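Long-range contacts in glycoside hydrolase family 61 protein (Myceliophthora thermophila, PDB 5UFV), which cleaves crystalline and amorphous polysaccharides such as cellulose by oxidation at C1 of the glycosidic bond, using a single copper ion, a reductant and O2 or H2O2: residues A60-I66 / K141-L146; P79-W83 / Y217-P222; G89-C94 / G149-V153; G98-K103 / Y189-I193. All blocks are in the same frame, centred on the assembly; numbering follows the deposited sequence.

Interaction 1. Residues A60-I66 / K141-L146; sequences AAPGDTI and KIPDGL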
loop_
_atom_site.group_PDB
_atom_site.type_symbol
_atom_site.label_atom_id
_atom_site.label_comp_id
_atom_site.label_asym_id
_atom_site.label_seq_id
_atom_site.Cartn_x
_atom_site.Cartn_y
_atom_site.Cartn_z
ATOM N N ALA A 60 -7.231 -10.257 -13.531
ATOM C CA ALA A 60 -6.343 -11.127 -12.778
ATOM C C ALA A 60 -7.131 -12.205 -12.077
ATOM O O ALA A 60 -8.264 -12.003 -11.657
ATOM C CB ALA A 60 -5.544 -10.346 -11.752
ATOM N N ALA A 61 -6.515 -13.361 -11.963
ATOM C CA ALA A 61 -7.083 -14.449 -11.217
ATOM C C ALA A 61 -6.336 -14.554 -9.892
ATOM O O ALA A 61 -5.221 -14.041 -9.741
ATOM C CB ALA A 61 -6.959 -15.748 -12.010
ATOM N N PRO A 62 -6.949 -15.234 -8.927
ATOM C CA PRO A 62 -6.268 -15.517 -7.681
ATOM C C PRO A 62 -4.949 -16.196 -7.964
ATOM O O PRO A 62 -4.875 -16.968 -8.909
ATOM C CB PRO A 62 -7.225 -16.477 -6.980
ATOM C CG PRO A 62 -8.580 -16.100 -7.501
ATOM C CD PRO A 62 -8.350 -15.708 -8.926
ATOM N N GLY A 63 -3.923 -15.892 -7.164
ATOM C CA GLY A 63 -2.580 -16.435 -7.346
ATOM C C GLY A 63 -1.724 -15.663 -8.342
ATOM O O GLY A 63 -0.503 -15.843 -8.388
ATOM N N ASP A 64 -2.341 -14.802 -9.148
ATOM C CA ASP A 64 -1.579 -13.958 -10.057
ATOM C C ASP A 64 -0.813 -12.884 -9.295
ATOM O O ASP A 64 -1.178 -12.492 -8.182
ATOM C CB ASP A 64 -2.484 -13.308 -11.108
ATOM C CG ASP A 64 -2.884 -14.282 -12.243
ATOM O OD1 ASP A 64 -2.128 -15.255 -12.520
ATOM O OD2 ASP A 64 -3.944 -14.045 -12.885
ATOM N N THR A 65 0.262 -12.420 -9.915
ATOM C CA THR A 65 1.155 -11.446 -9.310
ATOM C C THR A 65 0.729 -9.988 -9.654
ATOM O O THR A 65 0.427 -9.661 -10.822
ATOM C CB THR A 65 2.613 -11.745 -9.751
ATOM O OG1 THR A 65 3.064 -12.926 -9.077
ATOM C CG2 THR A 65 3.554 -10.609 -9.404
ATOM N N ILE A 66 0.684 -9.145 -8.614
ATOM C CA ILE A 66 0.568 -7.688 -8.740
ATOM C C ILE A 66 1.903 -7.031 -8.420
ATOM O O ILE A 66 2.376 -7.101 -7.293
ATOM C CB ILE A 66 -0.491 -7.113 -7.782
ATOM C CG1 ILE A 66 -1.857 -7.675 -8.148
ATOM C CG2 ILE A 66 -0.525 -5.600 -7.890
ATOM C CD1 ILE A 66 -2.969 -7.268 -7.212
ATOM N N LYS A 141 1.339 -11.552 -4.442
ATOM C CA LYS A 141 0.362 -12.489 -4.976
ATOM C C LYS A 141 -1.023 -12.119 -4.507
ATOM O O LYS A 141 -1.212 -11.869 -3.343
ATOM C CB LYS A 141 0.660 -13.909 -4.522
ATOM C CG LYS A 141 1.748 -14.538 -5.344
ATOM C CD LYS A 141 2.089 -15.947 -4.885
ATOM C CE LYS A 141 3.281 -16.435 -5.704
ATOM N NZ LYS A 141 3.793 -17.748 -5.246
ATOM N N ILE A 142 -1.983 -12.095 -5.425
ATOM C CA ILE A 142 -3.396 -12.057 -5.068
ATOM C C ILE A 142 -3.761 -13.347 -4.338
ATOM O O ILE A 142 -3.636 -14.418 -4.901
ATOM C CB ILE A 142 -4.283 -11.941 -6.317
ATOM C CG1 ILE A 142 -4.064 -10.579 -6.980
ATOM C CG2 ILE A 142 -5.751 -12.123 -5.951
ATOM C CD1 ILE A 142 -4.783 -10.397 -8.309
ATOM N N PRO A 143 -4.229 -13.244 -3.090
ATOM C CA PRO A 143 -4.448 -14.427 -2.248
ATOM C C PRO A 143 -5.258 -15.514 -2.932
ATOM O O PRO A 143 -6.221 -15.191 -3.634
ATOM C CB PRO A 143 -5.243 -13.892 -1.056
ATOM C CG PRO A 143 -5.062 -12.418 -1.068
ATOM C CD PRO A 143 -4.656 -11.995 -2.440
ATOM N N ASP A 144 -4.876 -16.777 -2.703
ATOM C CA ASP A 144 -5.595 -17.938 -3.260
ATOM C C ASP A 144 -7.045 -18.057 -2.769
ATOM O O ASP A 144 -7.336 -17.875 -1.577
ATOM C CB ASP A 144 -4.871 -19.254 -2.922
ATOM C CG ASP A 144 -3.483 -19.342 -3.540
ATOM O OD1 ASP A 144 -3.290 -18.922 -4.714
ATOM O OD2 ASP A 144 -2.580 -19.840 -2.835
ATOM N N GLY A 145 -7.932 -18.390 -3.704
ATOM C CA GLY A 145 -9.339 -18.584 -3.424
ATOM C C GLY A 145 -10.192 -17.327 -3.370
ATOM O O GLY A 145 -11.405 -17.424 -3.188
ATOM N N LEU A 146 -9.592 -16.147 -3.534
ATOM C CA LEU A 146 -10.329 -14.890 -3.365
ATOM C C LEU A 146 -11.573 -14.844 -4.237
ATOM O O LEU A 146 -11.498 -15.090 -5.428
ATOM C CB LEU A 146 -9.439 -13.715 -3.735
ATOM C CG LEU A 146 -9.875 -12.290 -3.417
ATOM C CD1 LEU A 146 -10.126 -12.107 -1.925
ATOM C CD2 LEU A 146 -8.814 -11.320 -3.891
#
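CG1 of I142 lies anti to its carbonyl carbon (chi1 -67°) with CD1 extended beyond it, and I66 has nearly the same first torsion (-63°); the two side chains cross at about a right angle, I142 CG1 3.5 Å from I66 CD1. I142 CD1 goes on to A60 CB (3.5 Å). Two backbone bonds fix I142: I142 N donates to D64 O (2.9 Å), and I142 O receives G63 N (2.7 Å). G63 sits in a type II turn from A61 to D64, which is braced by D64 OD2 accepting A61 N at 2.8 Å, the donor standing well out of the carboxylate plane. The ring of P62 rests on a second type II turn, P143 to L146, its CB 3.7 Å from P143 O and its CG near L146 O. At the other end T65 and K141 form a non-hydrogen-bonded antiparallel pair, which puts the contact where strands 65-70 and 136-141 lie side by side. A60 belongs to the other sheet of the beta sandwich, next to I175 of strand 167-177; on strand 149-159, I66 packs on H155 and L146 on Y151.

Interaction 2. Residues P79-W83 / Y217-P222; sequences PILVW and YKIPGP
P79, just before strand 80-86, and L81 and W83 within it meet the Y217-P222 loop, which runs in nearly the same direction as the strand. P79 loses the largest area to the loop. The side chains of P79 and Y217 cross at about a right angle, P79 CG lying 3.6 Å from Y217 CE2 and 3.5 Å from the phenol OH; Y217 arrives there with CG anti to its own backbone N (chi1 -178°). Next along, L81 places CD2 3.6 Å from the carbonyl O of P220, with CG 4.3 Å from I219 CG2. W83 ends the row: the CH2 corner of its indole is 3.9 Å from P222 CD, the two side chains again crossing at about a right angle, and 4.2 Å from the CA of G221. The side chain of P79 is about 10 Å from the side chains of the copper ligands H75 and Y169 and about 13 Å from the copper itself. Polar groups are met by other partners: Y217 OH by N203 O, W83 NE1 by E156, and P220 O by K103 NZ. No hydrogen bond joins the two segments; van der Waals contact, largely apolar, holds them together.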
loop_
_atom_site.group_PDB
_atom_site.type_symbol
_atom_site.label_atom_id
_atom_site.label_comp_id
_atom_site.label_asym_id
_atom_site.label_seq_id
_atom_site.Cartn_x
_atom_site.Cartn_y
_atom_site.Cartn_z
ATOM N N PRO A 79 7.507 0.790 6.867
ATOM C CA PRO A 79 6.859 -0.354 6.254
ATOM C C PRO A 79 6.238 -0.153 4.855
ATOM O O PRO A 79 6.012 0.968 4.393
ATOM C CB PRO A 79 5.759 -0.696 7.262
ATOM C CG PRO A 79 5.414 0.595 7.869
ATOM C CD PRO A 79 6.727 1.313 7.999
ATOM N N ILE A 80 5.990 -1.282 4.213
ATOM C CA ILE A 80 5.275 -1.364 2.967
ATOM C C ILE A 80 3.985 -2.085 3.303
ATOM O O ILE A 80 4.028 -3.118 3.956
ATOM C CB ILE A 80 6.043 -2.262 1.975
ATOM C CG1 ILE A 80 7.418 -1.678 1.705
ATOM C CG2 ILE A 80 5.268 -2.427 0.689
ATOM C CD1 ILE A 80 8.272 -2.545 0.823
ATOM N N LEU A 81 2.855 -1.550 2.852
ATOM C CA LEU A 81 1.594 -2.246 2.962
ATOM C C LEU A 81 0.866 -2.304 1.622
ATOM O O LEU A 81 0.836 -1.315 0.885
ATOM C CB LEU A 81 0.705 -1.550 3.970
ATOM C CG LEU A 81 1.150 -1.682 5.434
ATOM C CD1 LEU A 81 2.226 -0.675 5.792
ATOM C CD2 LEU A 81 -0.050 -1.508 6.361
ATOM N N VAL A 82 0.273 -3.460 1.320
ATOM C CA VAL A 82 -0.536 -3.605 0.147
ATOM C C VAL A 82 -1.860 -4.169 0.555
ATOM O O VAL A 82 -1.911 -5.203 1.198
ATOM C CB VAL A 82 0.091 -4.571 -0.844
ATOM C CG1 VAL A 82 -0.714 -4.562 -2.138
ATOM C CG2 VAL A 82 1.566 -4.229 -1.073
ATOM N N TRP A 83 -2.935 -3.495 0.169
ATOM C CA TRP A 83 -4.263 -3.841 0.594
ATOM C C TRP A 83 -5.162 -4.016 -0.587
ATOM O O TRP A 83 -4.887 -3.544 -1.665
ATOM C CB TRP A 83 -4.898 -2.706 1.375
ATOM C CG TRP A 83 -4.143 -2.102 2.522
ATOM C CD1 TRP A 83 -3.012 -1.336 2.459
ATOM C CD2 TRP A 83 -4.530 -2.129 3.901
ATOM N NE1 TRP A 83 -2.645 -0.927 3.725
ATOM C CE2 TRP A 83 -3.564 -1.392 4.623
ATOM C CE3 TRP A 83 -5.597 -2.707 4.594
ATOM C CZ2 TRP A 83 -3.640 -1.211 5.988
ATOM C CZ3 TRP A 83 -5.667 -2.527 5.963
ATOM C CH2 TRP A 83 -4.704 -1.782 6.642
ATOM N N TYR A 217 9.557 -3.634 15.136
ATOM C CA TYR A 217 8.484 -2.787 14.632
ATOM C C TYR A 217 7.283 -3.663 14.369
ATOM O O TYR A 217 7.354 -4.604 13.589
ATOM C CB TYR A 217 8.918 -2.072 13.348
ATOM C CG TYR A 217 7.869 -1.135 12.784
ATOM C CD1 TYR A 217 7.639 0.085 13.359
ATOM C CD2 TYR A 217 7.106 -1.495 11.689
ATOM C CE1 TYR A 217 6.678 0.935 12.862
ATOM C CE2 TYR A 217 6.130 -0.658 11.174
ATOM C CZ TYR A 217 5.922 0.571 11.755
ATOM O OH TYR A 217 4.941 1.420 11.257
ATOM N N LYS A 218 6.183 -3.373 15.042
ATOM C CA LYS A 218 4.911 -4.018 14.739
ATOM C C LYS A 218 4.272 -3.276 13.526
ATOM O O LYS A 218 3.983 -2.071 13.581
ATOM C CB LYS A 218 4.015 -3.986 15.983
ATOM C CG LYS A 218 2.624 -4.551 15.795
ATOM C CD LYS A 218 2.635 -6.054 15.549
ATOM C CE LYS A 218 1.241 -6.580 15.166
ATOM N NZ LYS A 218 0.188 -6.330 16.211
ATOM N N ILE A 219 4.047 -3.991 12.436
ATOM C CA ILE A 219 3.416 -3.386 11.271
ATOM C C ILE A 219 1.938 -3.042 11.582
ATOM O O ILE A 219 1.184 -3.859 12.108
ATOM C CB ILE A 219 3.579 -4.292 10.024
ATOM C CG1 ILE A 219 5.071 -4.481 9.709
ATOM C CG2 ILE A 219 2.937 -3.671 8.790
ATOM C CD1 ILE A 219 5.364 -5.501 8.630
ATOM N N PRO A 220 1.523 -1.810 11.276
ATOM C CA PRO A 220 0.138 -1.429 11.583
ATOM C C PRO A 220 -0.894 -2.120 10.716
ATOM O O PRO A 220 -0.559 -2.706 9.693
ATOM C CB PRO A 220 0.104 0.071 11.328
ATOM C CG PRO A 220 1.296 0.376 10.505
ATOM C CD PRO A 220 2.326 -0.678 10.784
ATOM N N GLY A 221 -2.144 -2.047 11.155
ATOM C CA GLY A 221 -3.252 -2.707 10.490
ATOM C C GLY A 221 -3.412 -4.150 10.965
ATOM O O GLY A 221 -2.598 -4.632 11.751
ATOM N N PRO A 222 -4.448 -4.850 10.465
ATOM C CA PRO A 222 -4.757 -6.219 10.836
ATOM C C PRO A 222 -3.765 -7.206 10.250
ATOM O O PRO A 222 -3.034 -6.843 9.341
ATOM C CB PRO A 222 -6.156 -6.459 10.224
ATOM C CG PRO A 222 -6.627 -5.133 9.728
ATOM C CD PRO A 222 -5.389 -4.339 9.456
#

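Interaction 3. Residues G89-C94 / G149-V153; sequences GDFSSC and GNYLV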
loop_
_atom_site.group_PDB
_atom_site.type_symbol
_atom_site.label_atom_id
_atom_site.label_comp_id
_atom_site.label_asym_id
_atom_site.label_seq_id
_atom_site.Cartn_x
_atom_site.Cartn_y
_atom_site.Cartn_z
ATOM N N GLY A 89 -20.231 -3.266 -6.029
ATOM C CA GLY A 89 -20.653 -3.487 -7.413
ATOM C C GLY A 89 -19.714 -2.920 -8.443
ATOM O O GLY A 89 -18.567 -3.360 -8.593
ATOM N N ASP A 90 -20.229 -1.937 -9.164
ATOM C CA ASP A 90 -19.499 -1.229 -10.205
ATOM C C ASP A 90 -18.301 -0.502 -9.593
ATOM O O ASP A 90 -18.429 0.076 -8.503
ATOM C CB ASP A 90 -20.475 -0.219 -10.800
ATOM C CG ASP A 90 -19.940 0.496 -12.010
ATOM O OD1 ASP A 90 -18.929 0.040 -12.582
ATOM O OD2 ASP A 90 -20.545 1.536 -12.385
ATOM N N PHE A 91 -17.152 -0.493 -10.265
ATOM C CA PHE A 91 -16.045 0.376 -9.828
ATOM C C PHE A 91 -16.463 1.837 -9.663
ATOM O O PHE A 91 -15.968 2.526 -8.798
ATOM C CB PHE A 91 -14.904 0.398 -10.825
ATOM C CG PHE A 91 -14.076 -0.845 -10.851
ATOM C CD1 PHE A 91 -13.226 -1.133 -9.805
ATOM C CD2 PHE A 91 -14.112 -1.694 -11.951
ATOM C CE1 PHE A 91 -12.441 -2.263 -9.825
ATOM C CE2 PHE A 91 -13.315 -2.813 -11.993
ATOM C CZ PHE A 91 -12.470 -3.096 -10.924
ATOM N N SER A 92 -17.348 2.319 -10.519
ATOM C CA SER A 92 -17.710 3.727 -10.494
ATOM C C SER A 92 -18.410 4.149 -9.216
ATOM O O SER A 92 -18.365 5.328 -8.864
ATOM C CB SER A 92 -18.585 4.077 -11.693
ATOM O OG SER A 92 -17.973 3.629 -12.887
ATOM N N SER A 93 -19.061 3.220 -8.518
ATOM C CA SER A 93 -19.792 3.609 -7.295
ATOM C C SER A 93 -19.024 3.194 -6.043
ATOM O O SER A 93 -19.510 3.320 -4.933
ATOM C CB SER A 93 -21.229 3.070 -7.300
ATOM O OG SER A 93 -21.244 1.719 -7.657
ATOM N N CYS A 94 -17.797 2.738 -6.246
ATOM C CA CYS A 94 -16.904 2.315 -5.181
ATOM C C CYS A 94 -16.087 3.546 -4.761
ATOM O O CYS A 94 -15.354 4.102 -5.583
ATOM C CB CYS A 94 -15.983 1.251 -5.766
ATOM S SG CYS A 94 -15.082 0.178 -4.636
ATOM N N GLY A 149 -14.528 -10.563 -8.378
ATOM C CA GLY A 149 -15.315 -9.341 -8.534
ATOM C C GLY A 149 -14.431 -8.144 -8.793
ATOM O O GLY A 149 -13.252 -8.292 -9.093
ATOM N N ASN A 150 -14.995 -6.952 -8.657
ATOM C CA ASN A 150 -14.226 -5.735 -8.816
ATOM C C ASN A 150 -13.555 -5.369 -7.528
ATOM O O ASN A 150 -14.237 -5.230 -6.508
ATOM C CB ASN A 150 -15.130 -4.596 -9.260
ATOM C CG ASN A 150 -15.839 -4.904 -10.555
ATOM O OD1 ASN A 150 -15.405 -5.757 -11.344
ATOM N ND2 ASN A 150 -16.951 -4.240 -10.767
ATOM N N TYR A 151 -12.229 -5.202 -7.567
ATOM C CA TYR A 151 -11.473 -4.842 -6.374
ATOM C C TYR A 151 -10.577 -3.646 -6.615
ATOM O O TYR A 151 -10.051 -3.463 -7.704
ATOM C CB TYR A 151 -10.557 -5.978 -5.923
ATOM C CG TYR A 151 -11.194 -7.192 -5.289
ATOM C CD1 TYR A 151 -11.657 -8.234 -6.077
ATOM C CD2 TYR A 151 -11.237 -7.341 -3.918
ATOM C CE1 TYR A 151 -12.206 -9.374 -5.517
ATOM C CE2 TYR A 151 -11.793 -8.483 -3.328
ATOM C CZ TYR A 151 -12.275 -9.507 -4.132
ATOM O OH TYR A 151 -12.835 -10.661 -3.590
ATOM N N LEU A 152 -10.354 -2.872 -5.563
ATOM C CA LEU A 152 -9.277 -1.890 -5.555
ATOM C C LEU A 152 -8.090 -2.542 -4.895
ATOM O O LEU A 152 -8.244 -3.401 -4.035
ATOM C CB LEU A 152 -9.652 -0.656 -4.766
ATOM C CG LEU A 152 -11.025 -0.053 -5.048
ATOM C CD1 LEU A 152 -11.219 1.159 -4.154
ATOM C CD2 LEU A 152 -11.156 0.329 -6.507
ATOM N N VAL A 153 -6.903 -2.145 -5.314
ATOM C CA VAL A 153 -5.694 -2.572 -4.644
ATOM C C VAL A 153 -4.979 -1.309 -4.249
ATOM O O VAL A 153 -4.955 -0.392 -5.035
ATOM C CB VAL A 153 -4.799 -3.395 -5.560
ATOM C CG1 VAL A 153 -4.507 -2.652 -6.859
ATOM C CG2 VAL A 153 -3.504 -3.751 -4.838
#
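The short 3-10 turn F91-S93 stands beside the beginning of strand 149-159, its backbone separated from the strand by side chains, with the CA atoms of F91 and N150 6.5 Å apart. The phenyl ring of F91 and the side-chain amide of N150 fill the gap as a stack, their planes 16° apart. N150 CB lies over the ring face, 3.6 Å from the centroid of the F91 ring, in a CH-pi contact, and N150 CG sits 3.6 Å from F91 CE2. Setting CG beside the backbone N (chi1 -58°) lays the amide along the ring and lets N150 ND2 reach G89 O at 2.8 Å. That bond is bent, with an N-H...O angle of 140°, and the acceptor lies out of the amide plane. OD1 of N150 takes K176 NZ instead, so both ends of the amide are engaged and its flip is fixed. At the ring edge, in the plane, F91 CE1 approaches Y151 O to 3.4 Å. L152 bridges C94 and F91, its CD1 4.0 Å from C94 SG and its CD2 4.2 Å from F91 CD1. C94 is joined by a disulfide to C87, whose backbone bonds to that of N150, tying the loop after strand 80-86 back to the sheet. Strand 149-159 runs between strands 80-86 and 167-177; F91 also touches Q174 of the latter, and L152 reaches W101 on strand 101-107.

Interaction 4. Residues G98-K103 / Y189-I193; sequences GAGWFK and YKAAI
I193 crosses the indole of W101 at about a right angle, at an edge of the six-stranded sheet of the AA9 beta sandwich, where strand 101-107 is flanked by the short, weakly bonded 190-191 strand. With CG1 beside the backbone N (chi1 -51°), I193 sets its CD1 over the five-membered ring of W101, 3.5 Å from the centroid, in a CH-pi contact. A191 O lies at the indole edge, in its plane. A191 O also accepts W101 N at 3.0 Å, although the N-H...O angle is only 138°, and A191 N returns a bond to W101 O at 2.7 Å; the two residues therefore form a hydrogen-bonded antiparallel pair. The indole N-H turns to G96 O, and the ring also meets Y85 and W83. F102 goes to the opposite face of the sheet. CG of F102 lies between the backbone N and the carbonyl carbon (chi1 59°), so only F102 CB stays close to the partner segment, 3.4 Å from Y189 O, while the phenyl packs on Y151, M84 and L146. K190, extended along its length, lays CB 3.4 Å from A99 O. A99 is the centre of an inverse gamma turn leading into the strand. Beyond it the two segments are joined by a water that donates to G98 O at 2.7 Å and accepts I193 N at 3.1 Å.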
loop_
_atom_site.group_PDB
_atom_site.type_symbol
_atom_site.label_atom_id
_atom_site.label_comp_id
_atom_site.label_asym_id
_atom_site.label_seq_id
_atom_site.Cartn_x
_atom_site.Cartn_y
_atom_site.Cartn_z
ATOM N N GLY A 98 -15.898 2.431 4.506
ATOM C CA GLY A 98 -16.229 1.346 5.423
ATOM C C GLY A 98 -15.047 0.422 5.680
ATOM O O GLY A 98 -13.919 0.693 5.263
ATOM N N ALA A 99 -15.309 -0.685 6.364
ATOM C CA ALA A 99 -14.267 -1.598 6.789
ATOM C C ALA A 99 -14.225 -2.727 5.806
ATOM O O ALA A 99 -14.610 -3.848 6.103
ATOM C CB ALA A 99 -14.547 -2.104 8.185
ATOM N N GLY A 100 -13.778 -2.405 4.604
ATOM C CA GLY A 100 -13.593 -3.387 3.563
ATOM C C GLY A 100 -12.140 -3.655 3.266
ATOM O O GLY A 100 -11.822 -4.622 2.566
ATOM N N TRP A 101 -11.233 -2.827 3.763
ATOM C CA TRP A 101 -9.812 -3.005 3.404
ATOM C C TRP A 101 -9.114 -4.127 4.168
ATOM O O TRP A 101 -9.114 -4.163 5.408
ATOM C CB TRP A 101 -9.029 -1.736 3.637
ATOM C CG TRP A 101 -9.488 -0.647 2.765
ATOM C CD1 TRP A 101 -10.405 0.283 3.075
ATOM C CD2 TRP A 101 -9.055 -0.368 1.420
ATOM N NE1 TRP A 101 -10.569 1.134 2.033
ATOM C CE2 TRP A 101 -9.755 0.748 0.993
ATOM C CE3 TRP A 101 -8.146 -0.963 0.545
ATOM C CZ2 TRP A 101 -9.578 1.302 -0.286
ATOM C CZ3 TRP A 101 -7.953 -0.403 -0.721
ATOM C CH2 TRP A 101 -8.659 0.718 -1.114
ATOM N N PHE A 102 -8.486 -5.024 3.429
ATOM C CA PHE A 102 -7.695 -6.056 4.048
ATOM C C PHE A 102 -6.304 -6.102 3.411
ATOM O O PHE A 102 -6.151 -5.871 2.222
ATOM C CB PHE A 102 -8.437 -7.397 3.941
ATOM C CG PHE A 102 -8.722 -7.825 2.523
ATOM C CD1 PHE A 102 -9.887 -7.436 1.889
ATOM C CD2 PHE A 102 -7.818 -8.629 1.826
ATOM C CE1 PHE A 102 -10.154 -7.829 0.590
ATOM C CE2 PHE A 102 -8.080 -9.025 0.519
ATOM C CZ PHE A 102 -9.254 -8.622 -0.095
ATOM N N LYS A 103 -5.297 -6.408 4.227
ATOM C CA LYS A 103 -3.916 -6.560 3.766
ATOM C C LYS A 103 -3.707 -7.875 3.053
ATOM O O LYS A 103 -4.125 -8.928 3.535
ATOM C CB LYS A 103 -2.943 -6.488 4.946
ATOM C CG LYS A 103 -2.689 -5.064 5.414
ATOM C CD LYS A 103 -2.366 -4.948 6.896
ATOM C CE LYS A 103 -0.961 -5.418 7.239
ATOM N NZ LYS A 103 -0.604 -5.181 8.663
ATOM N N TYR A 189 -10.023 -9.270 9.688
ATOM C CA TYR A 189 -8.959 -9.014 8.703
ATOM C C TYR A 189 -9.163 -7.660 8.018
ATOM O O TYR A 189 -8.274 -7.159 7.325
ATOM C CB TYR A 189 -8.902 -10.127 7.635
ATOM C CG TYR A 189 -8.269 -11.428 8.074
ATOM C CD1 TYR A 189 -6.903 -11.518 8.271
ATOM C CD2 TYR A 189 -9.030 -12.582 8.266
ATOM C CE1 TYR A 189 -6.297 -12.704 8.667
ATOM C CE2 TYR A 189 -8.432 -13.778 8.664
ATOM C CZ TYR A 189 -7.059 -13.827 8.864
ATOM O OH TYR A 189 -6.437 -14.988 9.245
ATOM N N LYS A 190 -10.331 -7.070 8.217
ATOM C CA LYS A 190 -10.711 -5.853 7.510
ATOM C C LYS A 190 -10.613 -4.622 8.403
ATOM O O LYS A 190 -10.795 -4.726 9.623
ATOM C CB LYS A 190 -12.145 -5.968 6.998
ATOM C CG LYS A 190 -12.334 -6.934 5.846
ATOM C CD LYS A 190 -13.799 -7.329 5.761
ATOM C CE LYS A 190 -14.208 -7.727 4.354
ATOM N NZ LYS A 190 -15.547 -8.370 4.412
ATOM N N ALA A 191 -10.326 -3.476 7.767
ATOM C CA ALA A 191 -10.277 -2.146 8.400
ATOM C C ALA A 191 -10.798 -1.059 7.467
ATOM O O ALA A 191 -10.885 -1.236 6.252
ATOM C CB ALA A 191 -8.857 -1.805 8.771
ATOM N N ALA A 192 -11.148 0.068 8.061
ATOM C CA ALA A 192 -11.402 1.281 7.327
ATOM C C ALA A 192 -10.096 2.023 7.102
ATOM O O ALA A 192 -9.135 1.857 7.861
ATOM C CB ALA A 192 -12.370 2.158 8.114
ATOM N N ILE A 193 -10.062 2.826 6.048
ATOM C CA ILE A 193 -8.925 3.715 5.798
ATOM C C ILE A 193 -9.463 5.071 5.336
ATOM O O ILE A 193 -10.184 5.133 4.336
ATOM C CB ILE A 193 -8.011 3.191 4.692
ATOM C CG1 ILE A 193 -7.616 1.743 4.938
ATOM C CG2 ILE A 193 -6.752 4.018 4.615
ATOM C CD1 ILE A 193 -6.909 1.134 3.739
HETATM O O HOH W 1 -12.579 2.793 4.294
HETATM O O HOH W 2 -5.955 -7.691 6.987
#

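Interactions 2, 3 and 4 all reach the six-stranded sheet, on its adjacent strands 149-159, 80-86 and 101-107. Interaction 1 involves strand 65-70 of the four-stranded sheet and the loop after strand 136-141, but also reaches the six-stranded sheet through A60 of strand 58-60. Interactions 2 and 4 are the nearest pair, with centres 12 Å apart, and meet through K103; the widest gap, 23 Å, separates interactions 2 and 3. L146 links interaction 1 to interaction 3 at Y151 and to interaction 4 at F102. Along the chain, interactions 3 and 4 are nested in the loop closed by 79-83 and 217-222, while interaction 1 crosses all the others. Distant parts of the sequence are thereby interlocked in one sandwich.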